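Glutamine cyclotransferase (Zymomonas mobilis, PDB 3NOL) catalyses the cyclisation of N-terminal glutamine to pyroglutamate, with release of ammonia, on a calcium-bearing beta-propeller scaffold. Local coordinates at residues I92-D97 and L132-Q137; Y138-D143 and L177-G182; V147-D152 and V159-V164. One frame throughout, in Å; residues are numbered along the deposited sequence.

Interaction 1 (I92-D97 and L132-Q137); sequences ISDWKD and LTHNDQ
Asp94 and Trp95, on the inner strand 89-95 of one beta-propeller blade, meet His134 on the inner strand 132-134 of the following blade. The two strands run roughly parallel, yet belong to different four- and five-stranded sheets, so side chains rather than a backbone ladder join them. His134 is the centrepiece. Its NE2 donates to Asp94 OD2 at 2.7 Å; the bond is bent, 144° at the hydrogen, and the nitrogen approaches from above the carboxylate plane, while the two side chains cross at about a right angle. At the other ring nitrogen, ND1 gives its hydrogen to Asn135 O at 2.8 Å, almost straight and within the imidazole plane. With CG set between its own backbone N and carbonyl carbon (chi1 76°), the ring stands up from strand 132-134 toward the neighbouring blade. Trp95 turns the edge of its six-membered ring to the imidazole face, an offset edge-to-face pair with centroids 5.3 Å apart and planes at 83°. The same indole edge reaches past the histidine, where CZ3 lies 3.3 Å from Asn135 O near the ring plane. Farther in, Ser93 CB rests 3.8 Å from Leu132 CG. Asn135 OD1 accepts from Gln137 N in an Asx turn, and also from Tyr138 N. A leucine in place of His134 would probably leave the Asp94 carboxylate without its bridging donor and the indole edge without an aromatic face. Gripped at both nitrogens, the imidazole is fixed in rotation, and the tie runs from Asn135 O through the ring to Asp94, so that one polar side chain joins its own loop to the preceding blade.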
loop_
_atom_site.group_PDB
_atom_site.type_symbol
_atom_site.label_atom_id
_atom_site.label_comp_id
_atom_site.label_asym_id
_atom_site.label_seq_id
_atom_site.Cartn_x
_atom_site.Cartn_y
_atom_site.Cartn_z
ATOM N N ILE A 92 -1.936 5.923 1.172
ATOM C CA ILE A 92 -1.103 7.118 1.248
ATOM C C ILE A 92 0.161 6.893 0.423
ATOM O O ILE A 92 0.626 5.757 0.253
ATOM C CB ILE A 92 -0.735 7.527 2.715
ATOM C CG1 ILE A 92 -0.026 6.370 3.467
ATOM C CG2 ILE A 92 -1.971 8.018 3.456
ATOM C CD1 ILE A 92 0.606 6.778 4.799
ATOM N N SER A 93 0.723 7.993 -0.062
ATOM C CA SER A 93 1.989 7.953 -0.790
ATOM C C SER A 93 2.684 9.280 -0.584
ATOM O O SER A 93 2.021 10.334 -0.466
ATOM C CB SER A 93 1.758 7.726 -2.288
ATOM O OG SER A 93 2.999 7.755 -3.005
ATOM N N ASP A 94 4.010 9.226 -0.523
ATOM C CA ASP A 94 4.808 10.458 -0.606
ATOM C C ASP A 94 4.674 11.063 -2.011
ATOM O O ASP A 94 4.391 10.368 -3.010
ATOM C CB ASP A 94 6.289 10.201 -0.313
ATOM C CG ASP A 94 6.895 9.183 -1.266
ATOM O OD1 ASP A 94 6.334 8.079 -1.341
ATOM O OD2 ASP A 94 7.910 9.482 -1.967
ATOM N N TRP A 95 4.881 12.374 -2.068
ATOM C CA TRP A 95 5.133 13.054 -3.329
ATOM C C TRP A 95 6.004 14.257 -2.987
ATOM O O TRP A 95 5.587 15.133 -2.227
ATOM C CB TRP A 95 3.850 13.497 -4.068
ATOM C CG TRP A 95 4.250 14.141 -5.341
ATOM C CD1 TRP A 95 4.375 15.483 -5.596
ATOM C CD2 TRP A 95 4.707 13.464 -6.504
ATOM N NE1 TRP A 95 4.839 15.683 -6.884
ATOM C CE2 TRP A 95 5.064 14.454 -7.458
ATOM C CE3 TRP A 95 4.824 12.105 -6.851
ATOM C CZ2 TRP A 95 5.543 14.128 -8.737
ATOM C CZ3 TRP A 95 5.326 11.771 -8.119
ATOM C CH2 TRP A 95 5.658 12.789 -9.058
ATOM N N LYS A 96 7.232 14.263 -3.507
ATOM C CA LYS A 96 8.197 15.295 -3.125
ATOM C C LYS A 96 8.231 15.383 -1.590
ATOM O O LYS A 96 8.453 14.364 -0.926
ATOM C CB LYS A 96 7.872 16.641 -3.810
ATOM C CG LYS A 96 8.012 16.558 -5.360
ATOM C CD LYS A 96 7.597 17.842 -6.055
ATOM C CE LYS A 96 7.846 17.731 -7.556
ATOM N NZ LYS A 96 7.427 18.977 -8.280
ATOM N N ASP A 97 7.985 16.562 -1.026
ATOM C CA ASP A 97 8.044 16.719 0.439
ATOM C C ASP A 97 6.636 16.724 1.051
ATOM O O ASP A 97 6.388 17.302 2.118
ATOM C CB ASP A 97 8.864 17.965 0.832
ATOM C CG ASP A 97 8.349 19.242 0.187
ATOM O OD1 ASP A 97 7.499 19.153 -0.719
ATOM O OD2 ASP A 97 8.817 20.349 0.585
ATOM N N LEU A 132 -2.519 3.762 -2.971
ATOM C CA LEU A 132 -1.864 4.874 -3.637
ATOM C C LEU A 132 -0.346 4.698 -3.569
ATOM O O LEU A 132 0.190 4.337 -2.542
ATOM C CB LEU A 132 -2.282 6.199 -3.010
ATOM C CG LEU A 132 -1.803 7.487 -3.668
ATOM C CD1 LEU A 132 -2.484 7.670 -5.052
ATOM C CD2 LEU A 132 -2.098 8.693 -2.731
ATOM N N THR A 133 0.313 4.932 -4.694
ATOM C CA THR A 133 1.786 4.939 -4.755
ATOM C C THR A 133 2.178 5.992 -5.818
ATOM O O THR A 133 1.317 6.778 -6.273
ATOM C CB THR A 133 2.380 3.496 -5.044
ATOM O OG1 THR A 133 3.815 3.509 -4.913
ATOM C CG2 THR A 133 1.989 3.000 -6.455
ATOM N N HIS A 134 3.444 6.004 -6.224
ATOM C CA HIS A 134 3.890 6.944 -7.240
ATOM C C HIS A 134 5.112 6.429 -7.966
ATOM O O HIS A 134 5.824 5.579 -7.453
ATOM C CB HIS A 134 4.177 8.325 -6.639
ATOM C CG HIS A 134 5.463 8.420 -5.876
ATOM N ND1 HIS A 134 6.672 8.698 -6.487
ATOM C CD2 HIS A 134 5.724 8.318 -4.553
ATOM C CE1 HIS A 134 7.621 8.780 -5.568
ATOM N NE2 HIS A 134 7.075 8.540 -4.387
ATOM N N ASN A 135 5.333 6.946 -9.171
ATOM C CA ASN A 135 6.618 6.748 -9.824
ATOM C C ASN A 135 7.248 8.150 -9.979
ATOM O O ASN A 135 6.889 9.073 -9.247
ATOM C CB ASN A 135 6.463 5.935 -11.125
ATOM C CG ASN A 135 5.591 6.634 -12.182
ATOM O OD1 ASN A 135 5.294 7.834 -12.089
ATOM N ND2 ASN A 135 5.164 5.863 -13.198
ATOM N N ASP A 136 8.184 8.321 -10.903
ATOM C CA ASP A 136 8.891 9.600 -10.969
ATOM C C ASP A 136 8.024 10.749 -11.529
ATOM O O ASP A 136 8.370 11.927 -11.360
ATOM C CB ASP A 136 10.192 9.467 -11.774
ATOM C CG ASP A 136 11.246 8.598 -11.080
ATOM O OD1 ASP A 136 11.167 8.353 -9.845
ATOM O OD2 ASP A 136 12.186 8.178 -11.795
ATOM N N GLN A 137 6.911 10.400 -12.186
ATOM C CA GLN A 137 6.054 11.391 -12.871
ATOM C C GLN A 137 4.613 11.507 -12.362
ATOM O O GLN A 137 4.004 12.568 -12.484
ATOM C CB GLN A 137 5.987 11.095 -14.364
ATOM C CG GLN A 137 7.273 11.377 -15.132
ATOM C CD GLN A 137 7.090 11.127 -16.612
ATOM O OE1 GLN A 137 6.928 12.064 -17.394
ATOM N NE2 GLN A 137 7.056 9.850 -17.000
#

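Interaction 2 (Y138-D143 and L177-G182); sequences YLIMSD and LEWVDG. With CA (calcium ion), chain B; SO4 (sulfate ion), chain D.
Strands 139-141 and 177-180 run at 138° to one another, their axes no nearer than 8.3 Å, so no backbone ladder spans them and Leu177 and Ile140 must reach across. Leu177 brings a methyl up against the backbone of 139-142: CD1 sits 3.5 Å from Ile140 O and 3.6 Å from Ser142 N. Its CG, anti to the carbonyl carbon (chi1 -59°), lies alongside the Ser142 hydroxyl at 3.7 Å, a van der Waals contact; the OG has its hydrogen-bond partner in Asn175 O. Ile140 divides its branches between two partners. CG2 meets Leu177 CD1, the side chains crossing at about a right angle, whereas CD1 extends to Trp179 CE3 at 3.7 Å, on the benzo side of the indole. The pyrrole side serves a polar partner, NE1 donating to O3 of a sulfate, probably from the crystallisation liquor, at 3.0 Å. While the Leu177 side chain packs against strand 139-141, its backbone O binds calcium at 2.4 Å, and Glu178 OE2 adds a ligand at 2.3 Å; Glu176, Phe48, Ile230 and water 1 also bind the ion. The contact thus lies between blades: strand 132-134 supplies Thr133 against Leu177, Phe150 of strand 147-151 backs Ile140, and Ala186 and Ile184 of strand 183-188 lie against Leu177 and Trp179.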
loop_
_atom_site.group_PDB
_atom_site.type_symbol
_atom_site.label_atom_id
_atom_site.label_comp_id
_atom_site.label_asym_id
_atom_site.label_seq_id
_atom_site.Cartn_x
_atom_site.Cartn_y
_atom_site.Cartn_z
ATOM N N TYR A 138 4.060 10.407 -11.851
ATOM C CA TYR A 138 2.634 10.339 -11.483
ATOM C C TYR A 138 2.369 9.651 -10.157
ATOM O O TYR A 138 3.134 8.775 -9.743
ATOM C CB TYR A 138 1.850 9.547 -12.538
ATOM C CG TYR A 138 2.059 10.024 -13.941
ATOM C CD1 TYR A 138 1.535 11.247 -14.366
ATOM C CD2 TYR A 138 2.787 9.253 -14.848
ATOM C CE1 TYR A 138 1.731 11.697 -15.657
ATOM C CE2 TYR A 138 2.994 9.688 -16.152
ATOM C CZ TYR A 138 2.465 10.902 -16.553
ATOM O OH TYR A 138 2.684 11.319 -17.854
ATOM N N LEU A 139 1.267 10.043 -9.520
ATOM C CA LEU A 139 0.650 9.228 -8.468
ATOM C C LEU A 139 -0.182 8.170 -9.163
ATOM O O LEU A 139 -0.748 8.422 -10.224
ATOM C CB LEU A 139 -0.252 10.084 -7.580
ATOM C CG LEU A 139 0.569 11.010 -6.660
ATOM C CD1 LEU A 139 -0.155 12.347 -6.298
ATOM C CD2 LEU A 139 1.109 10.292 -5.395
ATOM N N ILE A 140 -0.322 7.015 -8.520
ATOM C CA ILE A 140 -1.029 5.907 -9.129
ATOM C C ILE A 140 -1.971 5.374 -8.064
ATOM O O ILE A 140 -1.526 5.029 -6.960
ATOM C CB ILE A 140 -0.073 4.795 -9.579
ATOM C CG1 ILE A 140 1.008 5.333 -10.537
ATOM C CG2 ILE A 140 -0.883 3.632 -10.194
ATOM C CD1 ILE A 140 2.155 4.359 -10.671
ATOM N N MET A 141 -3.262 5.358 -8.380
ATOM C CA MET A 141 -4.279 4.967 -7.420
ATOM C C MET A 141 -5.136 3.781 -7.893
ATOM O O MET A 141 -5.543 3.718 -9.065
ATOM C CB MET A 141 -5.169 6.165 -7.052
ATOM C CG MET A 141 -6.160 6.627 -8.079
ATOM S SD MET A 141 -7.134 8.045 -7.449
ATOM C CE MET A 141 -8.233 7.303 -6.259
ATOM N N SER A 142 -5.381 2.852 -6.970
ATOM C CA SER A 142 -6.340 1.756 -7.163
ATOM C C SER A 142 -7.634 2.098 -6.400
ATOM O O SER A 142 -7.671 3.055 -5.598
ATOM C CB SER A 142 -5.771 0.441 -6.617
ATOM O OG SER A 142 -5.483 0.555 -5.221
ATOM N N ASP A 143 -8.669 1.292 -6.620
ATOM C CA ASP A 143 -9.979 1.543 -6.034
ATOM C C ASP A 143 -10.820 0.276 -5.845
ATOM O O ASP A 143 -12.043 0.360 -5.716
ATOM C CB ASP A 143 -10.754 2.585 -6.881
ATOM C CG ASP A 143 -11.090 2.086 -8.288
ATOM O OD1 ASP A 143 -10.807 0.910 -8.601
ATOM O OD2 ASP A 143 -11.647 2.881 -9.076
ATOM N N LEU A 177 -0.887 -0.458 -2.982
ATOM C CA LEU A 177 0.009 -0.465 -4.147
ATOM C C LEU A 177 1.420 -0.109 -3.730
ATOM O O LEU A 177 1.613 0.592 -2.721
ATOM C CB LEU A 177 -0.424 0.584 -5.171
ATOM C CG LEU A 177 -1.827 0.491 -5.772
ATOM C CD1 LEU A 177 -1.984 1.573 -6.849
ATOM C CD2 LEU A 177 -2.018 -0.917 -6.341
ATOM N N GLU A 178 2.379 -0.547 -4.546
ATOM C CA GLU A 178 3.749 -0.039 -4.438
ATOM C C GLU A 178 4.471 -0.097 -5.784
ATOM O O GLU A 178 4.468 -1.144 -6.427
ATOM C CB GLU A 178 4.555 -0.822 -3.387
ATOM C CG GLU A 178 5.873 -0.111 -3.055
ATOM C CD GLU A 178 5.659 1.194 -2.283
ATOM O OE1 GLU A 178 6.578 2.036 -2.315
ATOM O OE2 GLU A 178 4.583 1.386 -1.635
ATOM N N TRP A 179 5.073 1.023 -6.195
ATOM C CA TRP A 179 5.954 1.033 -7.381
ATOM C C TRP A 179 7.278 0.395 -6.989
ATOM O O TRP A 179 7.961 0.864 -6.065
ATOM C CB TRP A 179 6.197 2.475 -7.799
ATOM C CG TRP A 179 6.996 2.608 -9.034
ATOM C CD1 TRP A 179 8.338 2.887 -9.123
ATOM C CD2 TRP A 179 6.511 2.532 -10.376
ATOM N NE1 TRP A 179 8.720 2.958 -10.446
ATOM C CE2 TRP A 179 7.621 2.742 -11.239
ATOM C CE3 TRP A 179 5.257 2.277 -10.937
ATOM C CZ2 TRP A 179 7.501 2.735 -12.642
ATOM C CZ3 TRP A 179 5.139 2.272 -12.343
ATOM C CH2 TRP A 179 6.259 2.483 -13.173
ATOM N N VAL A 180 7.628 -0.702 -7.652
ATOM C CA VAL A 180 8.847 -1.423 -7.337
ATOM C C VAL A 180 9.637 -1.674 -8.623
ATOM O O VAL A 180 9.240 -2.496 -9.462
ATOM C CB VAL A 180 8.539 -2.759 -6.586
ATOM C CG1 VAL A 180 9.831 -3.543 -6.238
ATOM C CG2 VAL A 180 7.692 -2.517 -5.325
ATOM N N ASP A 181 10.721 -0.915 -8.778
ATOM C CA ASP A 181 11.646 -1.069 -9.910
ATOM C C ASP A 181 10.919 -1.191 -11.267
ATOM O O ASP A 181 11.168 -2.115 -12.030
ATOM C CB ASP A 181 12.587 -2.254 -9.649
ATOM C CG ASP A 181 13.607 -1.960 -8.547
ATOM O OD1 ASP A 181 13.566 -0.865 -7.919
ATOM O OD2 ASP A 181 14.447 -2.850 -8.303
ATOM N N GLY A 182 10.019 -0.245 -11.541
ATOM C CA GLY A 182 9.401 -0.112 -12.863
ATOM C C GLY A 182 8.111 -0.899 -13.011
ATOM O O GLY A 182 7.467 -0.827 -14.064
HETATM CA CA CA B . 2.558 0.983 -0.571
HETATM S S SO4 D . 12.183 3.037 -10.938
HETATM O O1 SO4 D . 13.594 3.410 -10.818
HETATM O O2 SO4 D . 11.863 1.977 -9.988
HETATM O O3 SO4 D . 11.378 4.226 -10.663
HETATM O O4 SO4 D . 11.902 2.550 -12.294
HETATM O O HOH W 1 2.291 3.314 -1.049
#

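Interaction 3 (V147-D152 and V159-V164); sequences VLRFLD and VRTITV
Phe150 and Arg160 lie side by side and point the same way, the guanidinium spread over one face of the phenyl ring with the two planes 28° apart. Arg160 NH2 comes closest, 3.4 Å from Phe150 CZ, and CZ of the arginine stands 4.4 Å from the ring centroid, a cation-pi stack. Bends at chi2 and chi3 fold the long chain back over the ring, and NH2 is also hydrogen-bonded to Pro199 O. Ile162 approaches the same phenyl differently, its CD1 reaching the ring edge at 3.8 Å from CE2. These residues sit on an antiparallel hairpin, the paired outer strands of a propeller blade. Leu148 and Ile162 exchange backbone bonds both ways, and Phe150 N donates to Arg160 O at 2.9 Å. A classic beta bulge lies at the Val159 end of the ladder, for Phe150 O receives both Val159 N at 2.8 Å and, weakly, Arg160 N. Toward the hairpin's other end Leu148 CD1 meets Val164 CG2 at 3.7 Å, obliquely. On the opposite face, Val147 CG1 presses against Thr161 CG2 at 3.3 Å, tighter than usual for carbon atoms, while Arg149 leads its guanidinium away to Asp143 and Asp126 O.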
loop_
_atom_site.group_PDB
_atom_site.type_symbol
_atom_site.label_atom_id
_atom_site.label_comp_id
_atom_site.label_asym_id
_atom_site.label_seq_id
_atom_site.Cartn_x
_atom_site.Cartn_y
_atom_site.Cartn_z
ATOM N N VAL A 147 -9.410 -1.117 -12.433
ATOM C CA VAL A 147 -8.958 0.125 -13.085
ATOM C C VAL A 147 -7.952 0.862 -12.195
ATOM O O VAL A 147 -8.251 1.138 -11.013
ATOM C CB VAL A 147 -10.133 1.045 -13.411
ATOM C CG1 VAL A 147 -9.615 2.354 -14.054
ATOM C CG2 VAL A 147 -11.136 0.354 -14.335
ATOM N N LEU A 148 -6.778 1.161 -12.757
ATOM C CA LEU A 148 -5.789 2.039 -12.106
ATOM C C LEU A 148 -5.764 3.408 -12.797
ATOM O O LEU A 148 -5.872 3.498 -14.027
ATOM C CB LEU A 148 -4.379 1.432 -12.169
ATOM C CG LEU A 148 -4.113 0.103 -11.447
ATOM C CD1 LEU A 148 -2.658 -0.365 -11.688
ATOM C CD2 LEU A 148 -4.387 0.290 -9.941
ATOM N N ARG A 149 -5.594 4.462 -12.006
ATOM C CA ARG A 149 -5.537 5.825 -12.527
ATOM C C ARG A 149 -4.209 6.452 -12.189
ATOM O O ARG A 149 -3.747 6.363 -11.030
ATOM C CB ARG A 149 -6.652 6.669 -11.922
ATOM C CG ARG A 149 -8.007 6.347 -12.477
ATOM C CD ARG A 149 -9.070 7.046 -11.636
ATOM N NE ARG A 149 -9.554 6.224 -10.525
ATOM C CZ ARG A 149 -10.367 6.660 -9.558
ATOM N NH1 ARG A 149 -10.786 5.821 -8.622
ATOM N NH2 ARG A 149 -10.765 7.934 -9.532
ATOM N N PHE A 150 -3.607 7.068 -13.203
ATOM C CA PHE A 150 -2.360 7.814 -13.052
ATOM C C PHE A 150 -2.739 9.274 -12.933
ATOM O O PHE A 150 -3.301 9.837 -13.891
ATOM C CB PHE A 150 -1.458 7.623 -14.273
ATOM C CG PHE A 150 -0.918 6.231 -14.429
ATOM C CD1 PHE A 150 0.439 5.968 -14.184
ATOM C CD2 PHE A 150 -1.749 5.182 -14.840
ATOM C CE1 PHE A 150 0.960 4.673 -14.345
ATOM C CE2 PHE A 150 -1.248 3.883 -14.984
ATOM C CZ PHE A 150 0.107 3.621 -14.748
ATOM N N LEU A 151 -2.418 9.876 -11.787
ATOM C CA LEU A 151 -2.750 11.273 -11.523
ATOM C C LEU A 151 -1.597 12.214 -11.834
ATOM O O LEU A 151 -0.448 11.931 -11.472
ATOM C CB LEU A 151 -3.183 11.478 -10.067
ATOM C CG LEU A 151 -4.262 10.559 -9.449
ATOM C CD1 LEU A 151 -4.610 10.993 -8.015
ATOM C CD2 LEU A 151 -5.528 10.451 -10.291
ATOM N N ASP A 152 -1.904 13.333 -12.491
ATOM C CA ASP A 152 -0.960 14.440 -12.579
ATOM C C ASP A 152 -0.769 14.933 -11.143
ATOM O O ASP A 152 -1.746 15.170 -10.463
ATOM C CB ASP A 152 -1.526 15.585 -13.416
ATOM C CG ASP A 152 -0.570 16.744 -13.489
ATOM O OD1 ASP A 152 -0.653 17.651 -12.656
ATOM O OD2 ASP A 152 0.313 16.710 -14.370
ATOM N N VAL A 159 -4.691 11.475 -15.748
ATOM C CA VAL A 159 -4.235 11.755 -17.115
ATOM C C VAL A 159 -4.042 10.477 -17.941
ATOM O O VAL A 159 -3.879 10.549 -19.175
ATOM C CB VAL A 159 -2.938 12.599 -17.118
ATOM C CG1 VAL A 159 -3.203 14.008 -16.555
ATOM C CG2 VAL A 159 -1.819 11.897 -16.341
ATOM N N ARG A 160 -4.006 9.325 -17.258
ATOM C CA ARG A 160 -4.011 7.997 -17.901
ATOM C C ARG A 160 -4.832 7.029 -17.044
ATOM O O ARG A 160 -4.822 7.099 -15.813
ATOM C CB ARG A 160 -2.611 7.415 -18.085
ATOM C CG ARG A 160 -2.342 6.936 -19.518
ATOM C CD ARG A 160 -1.832 5.483 -19.682
ATOM N NE ARG A 160 -0.667 5.172 -18.871
ATOM C CZ ARG A 160 -0.017 4.004 -18.857
ATOM N NH1 ARG A 160 -0.362 2.991 -19.647
ATOM N NH2 ARG A 160 1.012 3.867 -18.046
ATOM N N THR A 161 -5.537 6.130 -17.701
ATOM C CA THR A 161 -6.380 5.166 -17.002
ATOM C C THR A 161 -6.163 3.837 -17.695
ATOM O O THR A 161 -6.256 3.751 -18.942
ATOM C CB THR A 161 -7.864 5.608 -17.059
ATOM O OG1 THR A 161 -8.006 6.915 -16.480
ATOM C CG2 THR A 161 -8.776 4.640 -16.341
ATOM N N ILE A 162 -5.843 2.803 -16.911
ATOM C CA ILE A 162 -5.611 1.467 -17.479
ATOM C C ILE A 162 -6.445 0.420 -16.744
ATOM O O ILE A 162 -6.805 0.613 -15.587
ATOM C CB ILE A 162 -4.106 1.064 -17.479
ATOM C CG1 ILE A 162 -3.581 0.860 -16.047
ATOM C CG2 ILE A 162 -3.281 2.093 -18.298
ATOM C CD1 ILE A 162 -2.114 0.351 -15.946
ATOM N N THR A 163 -6.736 -0.679 -17.441
ATOM C CA THR A 163 -7.516 -1.769 -16.884
ATOM C C THR A 163 -6.576 -2.950 -16.704
ATOM O O THR A 163 -5.900 -3.383 -17.660
ATOM C CB THR A 163 -8.721 -2.131 -17.788
ATOM O OG1 THR A 163 -9.576 -0.977 -17.932
ATOM C CG2 THR A 163 -9.544 -3.266 -17.186
ATOM N N VAL A 164 -6.538 -3.467 -15.484
ATOM C CA VAL A 164 -5.601 -4.543 -15.154
ATOM C C VAL A 164 -6.194 -5.900 -15.500
ATOM O O VAL A 164 -7.360 -6.172 -15.189
ATOM C CB VAL A 164 -5.119 -4.481 -13.674
ATOM C CG1 VAL A 164 -4.194 -5.649 -13.363
ATOM C CG2 VAL A 164 -4.418 -3.128 -13.404
#

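Overall arrangement
All three contacts involve the sheet that holds strands 132-134, 139-141, 147-151 and 158-166. Interaction 2 is the buried one, apolar, with calcium ligands, a carbonyl and a carboxylate, on strand 177-180; interactions 1 and 3 are only partly buried. Interactions 1 and 2 join this blade to the sheets next to it, by polar and aromatic side chains in one case and apolar ones, including an indole, in the other, whereas interaction 3 stays within the blade and uses a backbone ladder together with a cation-pi stack. Thr133 O to Ile140 N, 2.8 Å, connects interactions 1 and 2; Leu139 O to Leu151 N, 2.7 Å, connects 2 and 3. Interactions 1 and 3 do not touch.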